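Local atomic coordinates of glutamine synthetase (Streptomyces coelicolor, PDB entry 4BAX), a protein that belongs to the glutamine synthetase family, combining a beta-Grasp domain with a catalytic domain of the GCS clan in an assembly of ten copies. Residues 67-72 against 159-164. Numbering follows the deposited sequence.
Sequences DPIRGG and LENCLK
An Asx motif in the loop between strands 56-66 and 75-82 presents P68 to the last turns of helix 152-164, joining the beta-Grasp part of glutamine synthetase to its catalytic part. The backbones come nearest at P68 and N161, whose CA atoms lie 5.3 Å apart. P68 has the largest share of the interface: its ring crosses the N161 side chain at about a right angle, with CB 3.3 Å from the backbone O of N161 and CG also beside that oxygen. The same CB reaches OD1 of N161 at 3.7 Å, so this one carbon lies beside both the main-chain carbonyl and the side-chain amide oxygen. CG of N161 stands beside its own backbone N, anti to the carbonyl carbon (chi1 -82°), which turns the amide toward the loop; ND2 comes to 3.9 Å from CG1 of I69 while donating to OG1 of T207. One helical turn on, K164 contributes aliphatic carbon: its CB lies 4.0 Å from P68 CB, and the bent chain carries CE near the backbone O of P68. These are van der Waals contacts, and the 185 Å² they bury in total is modest. Within the loop, D67 OD1 accepts from the backbone N of R70 at 3.1 Å, nearly straight (174°) but from above the carboxylate plane; the N of I69 adds a weak bond. A backbone bond from G71 N to D67 O closes the turn. Around this surface contact, helix 190-210 touches both partners, with L203 meeting P68 and C162 and R206 meeting I69, while L76 of strand 75-82 also packs against P68.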
ATOM      1  N   ASP A  67      41.054   4.410  -5.774  1.00 32.77           N
ATOM      2  CA  ASP A  67      39.620   4.511  -5.539  1.00 32.26           C
ATOM      3  C   ASP A  67      38.973   3.257  -6.101  1.00 31.76           C
ATOM      4  O   ASP A  67      38.848   3.109  -7.309  1.00 31.67           O
ATOM      5  CB  ASP A  67      39.072   5.755  -6.259  1.00 32.64           C
ATOM      6  CG  ASP A  67      37.630   6.077  -5.887  1.00 33.19           C
ATOM      7  OD1 ASP A  67      36.875   5.140  -5.549  1.00 33.18           O
ATOM      8  OD2 ASP A  67      37.242   7.265  -5.944  1.00 33.56           O
ATOM      9  N   PRO A  68      38.548   2.352  -5.207  1.00 31.87           N
ATOM     10  CA  PRO A  68      37.961   1.038  -5.524  1.00 32.47           C
ATOM     11  C   PRO A  68      36.552   1.118  -6.124  1.00 33.17           C
ATOM     12  O   PRO A  68      36.110   0.210  -6.849  1.00 33.15           O
ATOM     13  CB  PRO A  68      37.929   0.345  -4.158  1.00 32.24           C
ATOM     14  CG  PRO A  68      37.772   1.473  -3.180  1.00 31.74           C
ATOM     15  CD  PRO A  68      38.580   2.609  -3.754  1.00 31.62           C
ATOM     16  N   ILE A  69      35.831   2.171  -5.762  1.00 33.50           N
ATOM     17  CA  ILE A  69      34.493   2.405  -6.291  1.00 33.97           C
ATOM     18  C   ILE A  69      34.498   2.972  -7.712  1.00 34.65           C
ATOM     19  O   ILE A  69      33.828   2.470  -8.616  1.00 34.81           O
ATOM     20  CB  ILE A  69      33.686   3.306  -5.348  1.00 33.45           C
ATOM     21  CG1 ILE A  69      33.548   2.597  -3.998  1.00 33.29           C
ATOM     22  CG2 ILE A  69      32.334   3.598  -5.938  1.00 32.91           C
ATOM     23  CD1 ILE A  69      32.925   3.427  -2.948  1.00 33.25           C
ATOM     24  N   ARG A  70      35.246   4.050  -7.890  1.00 35.04           N
ATOM     25  CA  ARG A  70      35.383   4.650  -9.198  1.00 35.37           C
ATOM     26  C   ARG A  70      36.189   3.770 -10.147  1.00 35.58           C
ATOM     27  O   ARG A  70      35.890   3.709 -11.341  1.00 35.20           O
ATOM     28  CB  ARG A  70      36.018   6.030  -9.084  1.00 35.39           C
ATOM     29  CG  ARG A  70      35.003   7.138  -8.977  1.00 34.96           C
ATOM     30  CD  ARG A  70      35.629   8.371  -8.390  1.00 34.75           C
ATOM     31  NE  ARG A  70      34.649   9.434  -8.231  1.00 34.25           N
ATOM     32  CZ  ARG A  70      34.910  10.578  -7.607  1.00 33.47           C
ATOM     33  NH1 ARG A  70      36.119  10.802  -7.087  1.00 33.02           N
ATOM     34  NH2 ARG A  70      33.958  11.497  -7.506  1.00 33.03           N
ATOM     35  N   GLY A  71      37.210   3.102  -9.613  1.00 36.27           N
ATOM     36  CA  GLY A  71      38.032   2.227 -10.424  1.00 37.83           C
ATOM     37  C   GLY A  71      39.030   2.970 -11.298  1.00 39.49           C
ATOM     38  O   GLY A  71      39.267   4.170 -11.111  1.00 39.71           O
ATOM     39  N   GLY A  72      39.667   2.237 -12.208  1.00 40.55           N
ATOM     40  CA  GLY A  72      40.603   2.832 -13.147  1.00 41.28           C
ATOM     41  C   GLY A  72      41.796   3.502 -12.512  1.00 41.83           C
ATOM     42  O   GLY A  72      42.444   2.917 -11.637  1.00 42.13           O
ATOM     43  N   LEU A 159      34.608  -5.019   2.150  1.00 25.90           N
ATOM     44  CA  LEU A 159      35.857  -5.757   2.312  1.00 26.06           C
ATOM     45  C   LEU A 159      36.635  -5.820   0.990  1.00 26.95           C
ATOM     46  O   LEU A 159      37.853  -5.571   0.964  1.00 27.40           O
ATOM     47  CB  LEU A 159      35.604  -7.151   2.887  1.00 25.09           C
ATOM     48  CG  LEU A 159      36.772  -8.129   2.851  1.00 24.31           C
ATOM     49  CD1 LEU A 159      37.836  -7.729   3.864  1.00 24.10           C
ATOM     50  CD2 LEU A 159      36.276  -9.528   3.120  1.00 23.76           C
ATOM     51  N   GLU A 160      35.930  -6.134  -0.098  1.00 26.72           N
ATOM     52  CA  GLU A 160      36.551  -6.169  -1.418  1.00 26.60           C
ATOM     53  C   GLU A 160      37.068  -4.774  -1.794  1.00 25.48           C
ATOM     54  O   GLU A 160      38.166  -4.624  -2.317  1.00 24.78           O
ATOM     55  CB  GLU A 160      35.569  -6.699  -2.468  1.00 27.48           C
ATOM     56  CG  GLU A 160      36.144  -6.834  -3.894  1.00 28.11           C
ATOM     57  CD  GLU A 160      37.295  -7.872  -3.990  1.00 66.78           C
ATOM     58  OE1 GLU A 160      37.655  -8.501  -2.969  1.00 66.59           O
ATOM     59  OE2 GLU A 160      37.854  -8.064  -5.093  1.00 67.06           O
ATOM     60  N   ASN A 161      36.308  -3.746  -1.427  1.00 25.73           N
ATOM     61  CA  ASN A 161      36.724  -2.378  -1.682  1.00 26.31           C
ATOM     62  C   ASN A 161      37.991  -1.994  -0.906  1.00 26.45           C
ATOM     63  O   ASN A 161      38.881  -1.348  -1.470  1.00 26.99           O
ATOM     64  CB  ASN A 161      35.581  -1.418  -1.356  1.00 26.62           C
ATOM     65  CG  ASN A 161      34.578  -1.312  -2.496  1.00 27.10           C
ATOM     66  OD1 ASN A 161      34.888  -1.672  -3.630  1.00 27.21           O
ATOM     67  ND2 ASN A 161      33.377  -0.816  -2.204  1.00 27.08           N
ATOM     68  N   CYS A 162      38.087  -2.407   0.358  1.00 25.90           N
ATOM     69  CA  CYS A 162      39.262  -2.123   1.193  1.00 25.51           C
ATOM     70  C   CYS A 162      40.531  -2.807   0.619  1.00 30.21           C
ATOM     71  O   CYS A 162      41.632  -2.223   0.588  1.00 30.09           O
ATOM     72  CB  CYS A 162      39.014  -2.580   2.636  1.00 25.06           C
ATOM     73  SG  CYS A 162      37.875  -1.474   3.596  1.00 25.40           S
ATOM     74  N   LEU A 163      40.375  -4.056   0.174  1.00 30.13           N
ATOM     75  CA  LEU A 163      41.495  -4.811  -0.403  1.00 30.21           C
ATOM     76  C   LEU A 163      41.975  -4.254  -1.750  1.00 30.90           C
ATOM     77  O   LEU A 163      43.185  -4.143  -1.993  1.00 30.88           O
ATOM     78  CB  LEU A 163      41.142  -6.300  -0.516  1.00 29.69           C
ATOM     79  CG  LEU A 163      40.893  -6.964   0.850  1.00 29.68           C
ATOM     80  CD1 LEU A 163      40.355  -8.387   0.760  1.00 29.71           C
ATOM     81  CD2 LEU A 163      42.175  -6.965   1.667  1.00 29.79           C
ATOM     82  N   LYS A 164      41.027  -3.848  -2.595  1.00 31.29           N
ATOM     83  CA  LYS A 164      41.357  -3.222  -3.870  1.00 31.97           C
ATOM     84  C   LYS A 164      42.090  -1.912  -3.619  1.00 32.36           C
ATOM     85  O   LYS A 164      42.983  -1.541  -4.379  1.00 33.68           O
ATOM     86  CB  LYS A 164      40.085  -2.978  -4.678  1.00 32.28           C
ATOM     87  CG  LYS A 164      39.927  -3.904  -5.861  1.00 32.78           C
ATOM     88  CD  LYS A 164      38.521  -4.480  -5.893  1.00 33.35           C
ATOM     89  CE  LYS A 164      37.476  -3.430  -6.238  1.00 33.77           C
ATOM     90  NZ  LYS A 164      36.661  -3.895  -7.401  1.00 34.25           N
TER